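Local coordinates for two-domain protein containing predicted PHP-like metal-dependent phosphoesterase (Bacteroides vulgatus ATCC 8482, PDB 3E38) that binds a cluster of three zinc ions in a PHP-like domain and is probably a metal-dependent phosphoesterase, perhaps acting as a 5'-3' exonuclease on nucleic acids, at residues 28-32 with 59-63; 35-40 with 75-79; 88-92 with 105-111; 132-138 with 161-167. All blocks are in the same frame, centred on the assembly; numbering follows the deposited sequence.

Contact 1: residues 28-32 with 59-63; sequences VFSDG and YRPHK. With ZN (zinc ion), chain J.
Two loops at the metal end of a PHP-type domain meet here, one following strand 17-22 and the other strand 50-56. Neither segment is helix or strand. R60 to K63 form a type I beta turn, closed by K63 N to R60 O at 3.2 Å, and the backbones come nearest at S30 and R60, with CA atoms 4.2 Å apart. The direct hydrogen bond is made by H62, an m rotamer pointing toward the other loop: its ND1 donates to V28 O at 2.9 Å, as a ring N-H can. Two waters extend the polar network. One accepts from R60 NH1 (3.0 Å) and donates weakly to F29 O (3.3 Å); the other accepts from H62 N and donates to S30 O, both at 2.8 Å. R60 NH1 also bonds S68 O, while S30 OG bonds E55 and H26. Van der Waals contacts complete it: P61 CD lies 3.6 Å from S30 O, and Y59 CE2 3.6 Å from D31 CB. D31, a p rotamer, supplies the carboxylate of a zinc site completed on the protein side by H56 and H196, with OD2 at 1.8 Å and OD1 at 2.5 Å from the ion.

Contact 2: residues 35-40 with 75-79; sequences WPTVRV and DLCRE
The start of helix 36-45 lies against the middle of helix 72-83 at a signed crossing angle of -40°, the axes of the short segments 8.5 Å apart at closest. T37 and C77 are the nearest pair, CA to CA 5.3 Å, so close that small residues suit the crossing. At the start of the first helix i+3 bonds run V38 N to W35 O, R39 N to P36 O and V40 N to T37 O, at 2.9, 3.0 and 2.9 Å.

Two bumps on 75-79 fill the hollows of the partner. L76 (m, t) points toward W35 and P36, and its CD1 sits 3.8 Å from W35 CZ2 and 4.2 Å from P36 CG, a branched aliphatic end beside an indole and the proline ring. C77 (m) is the second: its SG lies 3.6 Å from P36 CB and 3.4 Å from P36 O, while its CB meets V40 CG2 (V40 is t) at 3.7 Å. Between them T37 CG2 comes to 3.3 Å from L76 O, turning its methyl rather than its hydroxyl to the other helix.

W35 also stacks on H62 of the second subunit, and F29 of its own chain meets the W35 ring edge-to-face. P36 and C77 rest on L53 of strand 50-56, as expected of helices packed on the outer side of a PHP-domain barrel.

Contact 3: residues 88-92 with 105-111; sequences LIKGS and AIFLSDS
Strands 87-95 and 102-106 form a beta hairpin, met here away from its connecting loop. S92 and A105 are an antiparallel hydrogen-bonded pair (CA-CA 5.5 Å): S92 N to A105 O at 3.0 Å, A105 N to S92 O at 2.9 Å. G91 and I106 follow as a non-hydrogen-bonded pair, CA-CA 4.2 Å; a side chain at G91 would clash with I106 CG2. The second segment turns at F107 (phi/psi 71/30), bringing two amides to K90 O: L108 N at 3.2 Å and, weakly, F107 N at 2.9 Å. S109 N and D110 O bond Q129, and S111 N and D110 OD1 bond N71. S111 (m) returns to S92, their OG atoms 2.8 Å apart. K90 (t, t, chi3 -91°, chi4 m) bends so that NZ bonds N71 OD1 and gives a proton to a water 3.0 Å away; that water lies 2.9 Å from S111 OG. I89 (m, t), its side chain without polar groups, lays CG2 over the F107 ring face, 3.6 Å from the centroid, a CH-pi contact. Strand 50-56 pairs with 87-95 and strand 132-135 with 102-106; helix 223-231 covers I89, I106 and F107, and F74 of helix 72-83 packs on K90.

Contact 4: residues 132-138 with 161-167; sequences FMFWNHP and GCMHGIE. With ZN (zinc ion), chain H.
At the apolar centre, I166 (m, t) sets CG2 4.1 Å from W135 CB and 3.6 Å from P138 CG, while W135 CE3 lies 4.3 Å from CE of selenomethionine M163. Selenomethionine M133 places SE 4.1 Å from C162 CB, and H164 CB rides over the F132 ring face, 3.8 Å from its centroid. These contacts flank two parallel strands, 132-135 and 165-167, with F134 opposite G165 (CA-CA 4.4 Å) and W135 opposite I166 (4.6 Å); helix 152-159 connects them in a beta-alpha-beta crossover of the PHP barrel. M133 O takes H164 N (2.6 Å) and G165 N (3.3 Å), W135 N bonds G165 O (3.0 Å) and E167 N bonds W135 O (2.9 Å). H164, an m rotamer, accepts M133 N on ND1 at 2.9 Å. Farther on, E167 OE1 receives H137 N at 2.9 Å; a carboxylate suits this place because OE2 can also bond T192 and H24. H137 NE2 binds zinc (2.2 Å) with E93, H102 and a water 1.8 Å from the ion.

Contacts 3 and 4 are buried and belong to one sheet: strands 102-106 and 132-135 are neighbours, and I106 O lies 2.7 Å from F132 N, a probable hydrogen bond. Backbone ladders dominate there, antiparallel in contact 3 and parallel in contact 4. Contact 2, also buried, is helix-on-helix packing of apolar groups, and reaches contact 3 where C77 CB touches L88 CD2 at 3.7 Å. Contact 1 is only partly buried, joining loops through a histidine and waters; its F29 passes into contact 2, with CZ 3.5 Å from L76 CD1. Both of these touch the second subunit. Zinc ligands sit in contacts 1 and 4, whose centres are about 22 Å apart.

Contact 1: residues 28-32 with 59-63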
loop_
_atom_site.group_PDB
_atom_site.type_symbol
_atom_site.label_atom_id
_atom_site.label_comp_id
_atom_site.label_asym_id
_atom_site.label_seq_id
_atom_site.Cartn_x
_atom_site.Cartn_y
_atom_site.Cartn_z
ATOM N N VAL B 28 -11.799 5.592 25.935
ATOM C CA VAL B 28 -11.612 4.802 27.137
ATOM C C VAL B 28 -12.554 5.225 28.300
ATOM O O VAL B 28 -12.544 4.621 29.382
ATOM C CB VAL B 28 -10.115 4.924 27.659
ATOM C CG1 VAL B 28 -9.152 4.166 26.751
ATOM C CG2 VAL B 28 -9.722 6.361 27.834
ATOM N N PHE B 29 -13.339 6.279 28.048
ATOM C CA PHE B 29 -14.252 6.870 29.037
ATOM C C PHE B 29 -15.570 6.105 28.990
ATOM O O PHE B 29 -16.455 6.299 29.802
ATOM C CB PHE B 29 -14.350 8.390 28.899
ATOM C CG PHE B 29 -13.171 9.129 29.528
ATOM C CD1 PHE B 29 -11.987 9.302 28.850
ATOM C CD2 PHE B 29 -13.268 9.671 30.778
ATOM C CE1 PHE B 29 -10.910 9.934 29.436
ATOM C CE2 PHE B 29 -12.196 10.299 31.390
ATOM C CZ PHE B 29 -11.012 10.450 30.691
ATOM N N SER B 30 -15.642 5.203 28.011
ATOM C CA SER B 30 -16.663 4.124 27.985
ATOM C C SER B 30 -15.887 2.861 27.634
ATOM O O SER B 30 -14.963 2.513 28.352
ATOM C CB SER B 30 -17.904 4.321 27.074
ATOM O OG SER B 30 -17.585 4.766 25.779
ATOM N N ASP B 31 -16.228 2.251 26.502
ATOM C CA ASP B 31 -15.643 0.950 26.062
ATOM C C ASP B 31 -14.689 1.096 24.882
ATOM O O ASP B 31 -14.207 0.148 24.324
ATOM C CB ASP B 31 -16.743 -0.115 25.766
ATOM C CG ASP B 31 -17.659 0.260 24.609
ATOM O OD1 ASP B 31 -17.643 1.438 24.243
ATOM O OD2 ASP B 31 -18.429 -0.605 24.065
ATOM N N GLY B 32 -14.435 2.325 24.515
ATOM C CA GLY B 32 -13.428 2.636 23.506
ATOM C C GLY B 32 -12.026 2.322 24.014
ATOM O O GLY B 32 -11.811 2.141 25.205
ATOM N N TYR B 59 -22.779 1.856 30.027
ATOM C CA TYR B 59 -21.681 0.914 29.956
ATOM C C TYR B 59 -20.316 1.571 29.932
ATOM O O TYR B 59 -19.871 2.095 28.921
ATOM C CB TYR B 59 -21.878 0.046 28.726
ATOM C CG TYR B 59 -20.880 -1.076 28.573
ATOM C CD1 TYR B 59 -20.755 -2.035 29.568
ATOM C CD2 TYR B 59 -20.102 -1.206 27.419
ATOM C CE1 TYR B 59 -19.878 -3.088 29.431
ATOM C CE2 TYR B 59 -19.220 -2.265 27.258
ATOM C CZ TYR B 59 -19.114 -3.199 28.284
ATOM O OH TYR B 59 -18.246 -4.263 28.212
ATOM N N ARG B 60 -19.639 1.440 31.058
ATOM C CA ARG B 60 -18.289 2.041 31.285
ATOM C C ARG B 60 -17.398 1.038 32.005
ATOM O O ARG B 60 -17.206 1.078 33.214
ATOM C CB ARG B 60 -18.443 3.326 32.115
ATOM C CG ARG B 60 -19.269 4.441 31.401
ATOM C CD ARG B 60 -19.174 5.750 32.121
ATOM N NE ARG B 60 -19.934 5.713 33.364
ATOM C CZ ARG B 60 -19.861 6.643 34.313
ATOM N NH1 ARG B 60 -19.036 7.694 34.208
ATOM N NH2 ARG B 60 -20.595 6.496 35.389
ATOM N N PRO B 61 -16.853 0.104 31.252
ATOM C CA PRO B 61 -16.145 -0.967 31.930
ATOM C C PRO B 61 -14.800 -0.577 32.502
ATOM O O PRO B 61 -14.172 -1.397 33.160
ATOM C CB PRO B 61 -15.940 -1.989 30.816
ATOM C CG PRO B 61 -15.839 -1.159 29.580
ATOM C CD PRO B 61 -16.923 -0.108 29.811
ATOM N N HIS B 62 -14.363 0.649 32.272
ATOM C CA HIS B 62 -13.039 1.043 32.767
ATOM C C HIS B 62 -13.167 1.884 33.991
ATOM O O HIS B 62 -12.163 2.375 34.534
ATOM C CB HIS B 62 -12.281 1.859 31.744
ATOM C CG HIS B 62 -12.049 1.153 30.449
ATOM N ND1 HIS B 62 -12.086 1.803 29.238
ATOM C CD2 HIS B 62 -11.799 -0.146 30.172
ATOM C CE1 HIS B 62 -11.862 0.933 28.271
ATOM N NE2 HIS B 62 -11.686 -0.255 28.809
ATOM N N LYS B 63 -14.409 1.999 34.459
ATOM C CA LYS B 63 -14.759 2.938 35.567
ATOM C C LYS B 63 -13.952 2.790 36.866
ATOM O O LYS B 63 -13.753 3.765 37.562
ATOM C CB LYS B 63 -16.278 2.960 35.874
ATOM C CG LYS B 63 -16.903 1.674 36.370
ATOM C CD LYS B 63 -18.373 1.903 36.714
ATOM C CE LYS B 63 -19.097 0.599 37.042
HETATM ZN ZN ZN J . -19.364 0.298 22.814
HETATM O O HOH W 1 -16.329 7.734 32.815
HETATM O O HOH W 2 -15.248 2.992 31.128
#

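Contact 2: residues 35-40 with 75-79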
loop_
_atom_site.group_PDB
_atom_site.type_symbol
_atom_site.label_atom_id
_atom_site.label_comp_id
_atom_site.label_asym_id
_atom_site.label_seq_id
_atom_site.Cartn_x
_atom_site.Cartn_y
_atom_site.Cartn_z
ATOM N N TRP B 35 -7.440 7.275 24.106
ATOM C CA TRP B 35 -7.630 8.533 24.828
ATOM C C TRP B 35 -8.480 9.497 23.959
ATOM O O TRP B 35 -8.337 9.508 22.743
ATOM C CB TRP B 35 -6.287 9.144 25.172
ATOM C CG TRP B 35 -6.425 10.262 26.074
ATOM C CD1 TRP B 35 -6.277 11.546 25.766
ATOM C CD2 TRP B 35 -6.715 10.206 27.481
ATOM N NE1 TRP B 35 -6.470 12.324 26.878
ATOM C CE2 TRP B 35 -6.742 11.526 27.947
ATOM C CE3 TRP B 35 -6.986 9.166 28.384
ATOM C CZ2 TRP B 35 -6.991 11.856 29.294
ATOM C CZ3 TRP B 35 -7.268 9.502 29.729
ATOM C CH2 TRP B 35 -7.256 10.831 30.156
ATOM N N PRO B 36 -9.352 10.323 24.573
ATOM C CA PRO B 36 -10.304 11.032 23.679
ATOM C C PRO B 36 -9.697 11.906 22.630
ATOM O O PRO B 36 -10.286 12.019 21.578
ATOM C CB PRO B 36 -11.142 11.855 24.655
ATOM C CG PRO B 36 -11.151 10.986 25.891
ATOM C CD PRO B 36 -9.700 10.550 25.997
ATOM N N THR B 37 -8.490 12.432 22.864
ATOM C CA THR B 37 -7.901 13.374 21.910
ATOM C C THR B 37 -7.516 12.655 20.603
ATOM O O THR B 37 -7.479 13.216 19.512
ATOM C CB THR B 37 -6.776 14.139 22.526
ATOM O OG1 THR B 37 -5.829 13.229 23.066
ATOM C CG2 THR B 37 -7.360 15.008 23.662
ATOM N N VAL B 38 -7.344 11.364 20.704
ATOM C CA VAL B 38 -7.017 10.598 19.519
ATOM C C VAL B 38 -8.163 10.679 18.529
ATOM O O VAL B 38 -7.934 10.673 17.324
ATOM C CB VAL B 38 -6.775 9.115 19.866
ATOM C CG1 VAL B 38 -6.543 8.278 18.626
ATOM C CG2 VAL B 38 -5.637 9.000 20.803
ATOM N N ARG B 39 -9.399 10.739 19.024
ATOM C CA ARG B 39 -10.522 10.753 18.086
ATOM C C ARG B 39 -10.514 12.037 17.257
ATOM O O ARG B 39 -11.060 12.083 16.142
ATOM C CB ARG B 39 -11.893 10.601 18.761
ATOM C CG ARG B 39 -12.169 9.260 19.427
ATOM C CD ARG B 39 -11.955 8.119 18.464
ATOM N NE ARG B 39 -12.250 6.832 19.085
ATOM C CZ ARG B 39 -11.716 5.670 18.706
ATOM N NH1 ARG B 39 -10.840 5.620 17.704
ATOM N NH2 ARG B 39 -12.060 4.553 19.333
ATOM N N VAL B 40 -9.864 13.049 17.820
ATOM C CA VAL B 40 -9.818 14.367 17.218
ATOM C C VAL B 40 -8.711 14.330 16.186
ATOM O O VAL B 40 -8.861 14.869 15.108
ATOM C CB VAL B 40 -9.608 15.558 18.251
ATOM C CG1 VAL B 40 -9.435 16.894 17.490
ATOM C CG2 VAL B 40 -10.775 15.645 19.285
ATOM N N ASP B 75 -15.114 17.151 27.289
ATOM C CA ASP B 75 -14.341 18.246 27.850
ATOM C C ASP B 75 -12.899 18.149 27.395
ATOM O O ASP B 75 -12.246 19.143 27.068
ATOM C CB ASP B 75 -14.402 18.237 29.394
ATOM C CG ASP B 75 -15.760 18.694 29.964
ATOM O OD1 ASP B 75 -16.691 19.111 29.212
ATOM O OD2 ASP B 75 -15.886 18.631 31.209
ATOM N N LEU B 76 -12.393 16.936 27.361
ATOM C CA LEU B 76 -10.959 16.706 27.023
ATOM C C LEU B 76 -10.605 16.939 25.558
ATOM O O LEU B 76 -9.450 17.126 25.197
ATOM C CB LEU B 76 -10.564 15.265 27.384
ATOM C CG LEU B 76 -10.436 14.990 28.875
ATOM C CD1 LEU B 76 -10.394 13.518 29.175
ATOM C CD2 LEU B 76 -9.153 15.715 29.404
ATOM N N CYS B 77 -11.620 16.916 24.718
ATOM C CA CYS B 77 -11.414 17.044 23.272
ATOM C C CYS B 77 -11.487 18.458 22.753
ATOM O O CYS B 77 -11.054 18.747 21.652
ATOM C CB CYS B 77 -12.515 16.268 22.515
ATOM S SG CYS B 77 -12.309 14.530 22.629
ATOM N N ARG B 78 -12.029 19.334 23.576
ATOM C CA ARG B 78 -12.354 20.701 23.148
ATOM C C ARG B 78 -11.198 21.536 22.604
ATOM O O ARG B 78 -11.298 22.155 21.583
ATOM C CB ARG B 78 -13.040 21.443 24.294
ATOM C CG ARG B 78 -14.411 20.822 24.656
ATOM C CD ARG B 78 -15.262 21.703 25.596
ATOM N NE ARG B 78 -15.852 22.783 24.814
ATOM C CZ ARG B 78 -16.859 23.563 25.184
ATOM N NH1 ARG B 78 -17.454 23.421 26.365
ATOM N NH2 ARG B 78 -17.278 24.490 24.341
ATOM N N GLU B 79 -10.088 21.527 23.279
ATOM C CA GLU B 79 -8.968 22.363 22.856
ATOM C C GLU B 79 -8.381 21.862 21.578
ATOM O O GLU B 79 -8.028 22.627 20.699
ATOM C CB GLU B 79 -7.876 22.356 23.918
ATOM C CG GLU B 79 -6.621 23.045 23.534
ATOM C CD GLU B 79 -5.539 22.911 24.623
ATOM O OE1 GLU B 79 -5.846 22.359 25.710
ATOM O OE2 GLU B 79 -4.385 23.353 24.376
#

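Contact 3: residues 88-92 with 105-111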
loop_
_atom_site.group_PDB
_atom_site.type_symbol
_atom_site.label_atom_id
_atom_site.label_comp_id
_atom_site.label_asym_id
_atom_site.label_seq_id
_atom_site.Cartn_x
_atom_site.Cartn_y
_atom_site.Cartn_z
ATOM N N LEU B 88 -17.093 19.870 17.237
ATOM C CA LEU B 88 -17.343 18.878 18.283
ATOM C C LEU B 88 -18.752 18.973 18.841
ATOM O O LEU B 88 -19.095 19.874 19.579
ATOM C CB LEU B 88 -16.268 19.033 19.368
ATOM C CG LEU B 88 -16.043 18.073 20.528
ATOM C CD1 LEU B 88 -15.564 16.715 20.108
ATOM C CD2 LEU B 88 -15.026 18.706 21.450
ATOM N N ILE B 89 -19.542 17.989 18.478
ATOM C CA ILE B 89 -20.936 17.843 18.889
ATOM C C ILE B 89 -20.930 16.931 20.123
ATOM O O ILE B 89 -20.473 15.781 20.095
ATOM C CB ILE B 89 -21.761 17.227 17.727
ATOM C CG1 ILE B 89 -21.604 18.081 16.477
ATOM C CG2 ILE B 89 -23.282 16.960 18.085
ATOM C CD1 ILE B 89 -22.000 17.322 15.193
ATOM N N LYS B 90 -21.407 17.484 21.218
ATOM C CA LYS B 90 -21.575 16.756 22.463
ATOM C C LYS B 90 -22.679 15.705 22.277
ATOM O O LYS B 90 -23.761 15.963 21.744
ATOM C CB LYS B 90 -21.924 17.707 23.599
ATOM C CG LYS B 90 -22.268 16.964 24.902
ATOM C CD LYS B 90 -22.637 17.922 26.048
ATOM C CE LYS B 90 -21.421 18.326 26.884
ATOM N NZ LYS B 90 -20.974 17.205 27.736
ATOM N N GLY B 91 -22.379 14.491 22.706
ATOM C CA GLY B 91 -23.361 13.426 22.591
ATOM C C GLY B 91 -23.001 12.268 23.460
ATOM O O GLY B 91 -21.897 12.213 24.074
ATOM N N SER B 92 -23.962 11.353 23.448
ATOM C CA SER B 92 -23.933 10.134 24.227
ATOM C C SER B 92 -24.798 9.052 23.646
ATOM O O SER B 92 -25.787 9.295 22.910
ATOM C CB SER B 92 -24.447 10.379 25.662
ATOM O OG SER B 92 -23.646 11.313 26.392
ATOM N N ALA B 105 -27.989 10.301 21.331
ATOM C CA ALA B 105 -28.528 11.626 21.599
ATOM C C ALA B 105 -27.372 12.571 21.332
ATOM O O ALA B 105 -26.362 12.514 22.024
ATOM C CB ALA B 105 -29.014 11.742 23.041
ATOM N N ILE B 106 -27.486 13.375 20.279
ATOM C CA ILE B 106 -26.446 14.357 19.982
ATOM C C ILE B 106 -27.035 15.770 20.059
ATOM O O ILE B 106 -28.257 16.011 20.120
ATOM C CB ILE B 106 -25.662 14.059 18.655
ATOM C CG1 ILE B 106 -26.540 14.257 17.418
ATOM C CG2 ILE B 106 -25.077 12.602 18.698
ATOM C CD1 ILE B 106 -25.809 14.153 16.119
ATOM N N PHE B 107 -26.102 16.696 20.154
ATOM C CA PHE B 107 -26.421 18.114 20.368
ATOM C C PHE B 107 -26.931 18.308 21.792
ATOM O O PHE B 107 -27.735 19.154 22.106
ATOM C CB PHE B 107 -27.347 18.687 19.288
ATOM C CG PHE B 107 -26.632 18.919 17.976
ATOM C CD1 PHE B 107 -25.765 19.980 17.849
ATOM C CD2 PHE B 107 -26.732 18.027 16.931
ATOM C CE1 PHE B 107 -25.092 20.180 16.699
ATOM C CE2 PHE B 107 -26.064 18.229 15.744
ATOM C CZ PHE B 107 -25.234 19.303 15.630
ATOM N N LEU B 108 -26.431 17.466 22.655
ATOM C CA LEU B 108 -26.690 17.618 24.086
ATOM C C LEU B 108 -25.960 18.803 24.639
ATOM O O LEU B 108 -24.944 19.257 24.080
ATOM C CB LEU B 108 -26.200 16.377 24.881
ATOM C CG LEU B 108 -26.999 15.101 24.570
ATOM C CD1 LEU B 108 -26.468 13.897 25.326
ATOM C CD2 LEU B 108 -28.512 15.286 24.815
ATOM N N SER B 109 -26.463 19.274 25.779
ATOM C CA SER B 109 -25.820 20.345 26.549
ATOM C C SER B 109 -25.173 19.744 27.795
ATOM O O SER B 109 -24.155 20.225 28.299
ATOM C CB SER B 109 -26.817 21.442 26.914
ATOM O OG SER B 109 -27.859 20.936 27.717
ATOM N N ASP B 110 -25.736 18.629 28.232
ATOM C CA ASP B 110 -25.237 17.922 29.416
ATOM C C ASP B 110 -25.592 16.429 29.348
ATOM O O ASP B 110 -26.775 16.034 29.219
ATOM C CB ASP B 110 -25.817 18.644 30.675
ATOM C CG ASP B 110 -25.305 18.082 31.978
ATOM O OD1 ASP B 110 -24.509 17.113 31.983
ATOM O OD2 ASP B 110 -25.713 18.595 33.019
ATOM N N SER B 111 -24.557 15.604 29.412
ATOM C CA SER B 111 -24.694 14.139 29.280
ATOM C C SER B 111 -25.227 13.443 30.525
ATOM O O SER B 111 -26.023 12.491 30.456
ATOM C CB SER B 111 -23.366 13.499 28.847
ATOM O OG SER B 111 -23.050 13.851 27.480
HETATM O O HOH W 3 -20.322 14.438 26.778
#

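Contact 4: residues 132-138 with 161-167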
loop_
_atom_site.group_PDB
_atom_site.type_symbol
_atom_site.label_atom_id
_atom_site.label_comp_id
_atom_site.label_asym_id
_atom_site.label_seq_id
_atom_site.Cartn_x
_atom_site.Cartn_y
_atom_site.Cartn_z
ATOM N N PHE B 132 -30.722 15.879 19.056
ATOM C CA PHE B 132 -31.017 15.169 17.798
ATOM C C PHE B 132 -30.739 13.699 18.117
ATOM O O PHE B 132 -29.663 13.325 18.591
ATOM C CB PHE B 132 -30.221 15.678 16.617
ATOM C CG PHE B 132 -30.512 14.946 15.328
ATOM C CD1 PHE B 132 -29.791 13.778 14.995
ATOM C CD2 PHE B 132 -31.477 15.429 14.426
ATOM C CE1 PHE B 132 -30.041 13.090 13.802
ATOM C CE2 PHE B 132 -31.736 14.751 13.218
ATOM C CZ PHE B 132 -30.998 13.572 12.904
HETATM N N MSE B 133 -31.777 12.894 17.944
HETATM C CA MSE B 133 -31.740 11.484 18.357
HETATM C C MSE B 133 -31.890 10.492 17.245
HETATM O O MSE B 133 -32.806 10.581 16.431
HETATM C CB MSE B 133 -32.857 11.231 19.389
HETATM C CG MSE B 133 -32.492 11.821 20.782
HETATM SE SE MSE B 133 -33.992 12.032 21.969
HETATM C CE MSE B 133 -34.819 13.607 21.183
ATOM N N PHE B 134 -31.002 9.508 17.239
ATOM C CA PHE B 134 -31.129 8.451 16.249
ATOM C C PHE B 134 -30.900 7.037 16.768
ATOM O O PHE B 134 -30.170 6.802 17.697
ATOM C CB PHE B 134 -30.273 8.750 15.016
ATOM C CG PHE B 134 -28.795 8.884 15.295
ATOM C CD1 PHE B 134 -27.964 7.770 15.258
ATOM C CD2 PHE B 134 -28.237 10.131 15.555
ATOM C CE1 PHE B 134 -26.578 7.902 15.478
ATOM C CE2 PHE B 134 -26.861 10.278 15.768
ATOM C CZ PHE B 134 -26.030 9.151 15.735
ATOM N N TRP B 135 -31.633 6.110 16.169
ATOM C CA TRP B 135 -31.498 4.685 16.460
ATOM C C TRP B 135 -30.177 4.118 15.880
ATOM O O TRP B 135 -29.884 4.221 14.674
ATOM C CB TRP B 135 -32.736 3.961 15.937
ATOM C CG TRP B 135 -32.809 2.527 16.230
ATOM C CD1 TRP B 135 -32.099 1.833 17.162
ATOM C CD2 TRP B 135 -33.753 1.604 15.671
ATOM N NE1 TRP B 135 -32.499 0.518 17.182
ATOM C CE2 TRP B 135 -33.521 0.354 16.278
ATOM C CE3 TRP B 135 -34.756 1.717 14.714
ATOM C CZ2 TRP B 135 -34.250 -0.787 15.941
ATOM C CZ3 TRP B 135 -35.499 0.603 14.397
ATOM C CH2 TRP B 135 -35.234 -0.644 15.004
ATOM N N ASN B 136 -29.378 3.535 16.778
ATOM C CA ASN B 136 -28.118 2.894 16.402
ATOM C C ASN B 136 -28.252 1.416 16.014
ATOM O O ASN B 136 -28.989 0.653 16.614
ATOM C CB ASN B 136 -27.065 2.984 17.525
ATOM C CG ASN B 136 -26.802 4.387 17.983
ATOM O OD1 ASN B 136 -26.961 5.343 17.233
ATOM N ND2 ASN B 136 -26.408 4.521 19.237
ATOM N N HIS B 137 -27.465 1.041 15.007
ATOM C CA HIS B 137 -27.364 -0.337 14.545
ATOM C C HIS B 137 -28.619 -1.160 14.781
ATOM O O HIS B 137 -28.607 -2.102 15.538
ATOM C CB HIS B 137 -26.145 -1.035 15.184
ATOM C CG HIS B 137 -25.953 -0.768 16.646
ATOM N ND1 HIS B 137 -26.754 -1.320 17.623
ATOM C CD2 HIS B 137 -24.996 -0.061 17.298
ATOM C CE1 HIS B 137 -26.319 -0.934 18.807
ATOM N NE2 HIS B 137 -25.269 -0.155 18.636
ATOM N N PRO B 138 -29.711 -0.791 14.129
ATOM C CA PRO B 138 -30.921 -1.573 14.320
ATOM C C PRO B 138 -30.676 -3.054 14.042
ATOM O O PRO B 138 -31.174 -3.934 14.736
ATOM C CB PRO B 138 -31.908 -0.952 13.299
ATOM C CG PRO B 138 -31.082 0.033 12.443
ATOM C CD PRO B 138 -29.908 0.394 13.275
ATOM N N GLY B 161 -41.304 11.956 19.467
ATOM C CA GLY B 161 -40.318 12.928 18.990
ATOM C C GLY B 161 -38.914 12.592 19.439
ATOM O O GLY B 161 -38.032 13.468 19.535
ATOM N N CYS B 162 -38.696 11.312 19.691
ATOM C CA CYS B 162 -37.390 10.831 20.191
ATOM C C CYS B 162 -36.577 10.028 19.202
ATOM O O CYS B 162 -35.612 9.365 19.593
ATOM C CB CYS B 162 -37.568 10.005 21.445
ATOM S SG CYS B 162 -37.964 11.049 22.811
HETATM N N MSE B 163 -37.000 10.084 17.941
HETATM C CA MSE B 163 -36.283 9.444 16.830
HETATM C C MSE B 163 -36.266 10.373 15.618
HETATM O O MSE B 163 -37.288 10.596 14.993
HETATM C CB MSE B 163 -36.930 8.097 16.429
HETATM C CG MSE B 163 -36.020 7.272 15.512
HETATM SE SE MSE B 163 -36.802 5.693 14.662
HETATM C CE MSE B 163 -37.420 4.731 16.238
ATOM N N HIS B 164 -35.107 10.901 15.286
ATOM C CA HIS B 164 -35.001 11.817 14.144
ATOM C C HIS B 164 -34.263 11.183 12.951
ATOM O O HIS B 164 -34.321 11.656 11.799
ATOM C CB HIS B 164 -34.335 13.108 14.594
ATOM C CG HIS B 164 -34.980 13.707 15.801
ATOM N ND1 HIS B 164 -34.367 13.748 17.035
ATOM C CD2 HIS B 164 -36.211 14.253 15.968
ATOM C CE1 HIS B 164 -35.190 14.303 17.906
ATOM N NE2 HIS B 164 -36.316 14.616 17.285
ATOM N N GLY B 165 -33.584 10.091 13.268
ATOM C CA GLY B 165 -32.833 9.339 12.284
ATOM C C GLY B 165 -32.573 7.940 12.721
ATOM O O GLY B 165 -32.949 7.520 13.826
ATOM N N ILE B 166 -31.980 7.210 11.797
ATOM C CA ILE B 166 -31.568 5.826 12.024
ATOM C C ILE B 166 -30.288 5.603 11.300
ATOM O O ILE B 166 -30.107 6.130 10.214
ATOM C CB ILE B 166 -32.553 4.820 11.445
ATOM C CG1 ILE B 166 -33.963 5.171 11.858
ATOM C CG2 ILE B 166 -32.213 3.375 11.872
ATOM C CD1 ILE B 166 -34.987 4.189 11.279
ATOM N N GLU B 167 -29.385 4.876 11.943
ATOM C CA GLU B 167 -28.148 4.448 11.306
ATOM C C GLU B 167 -28.489 3.411 10.253
ATOM O O GLU B 167 -29.155 2.387 10.535
ATOM C CB GLU B 167 -27.177 3.862 12.313
ATOM C CG GLU B 167 -26.512 4.911 13.164
ATOM C CD GLU B 167 -25.432 4.323 14.091
ATOM O OE1 GLU B 167 -25.511 3.096 14.365
ATOM O OE2 GLU B 167 -24.552 5.091 14.574
HETATM ZN ZN ZN H . -24.399 0.572 20.529
HETATM O O HOH W 4 -23.247 1.560 19.542
#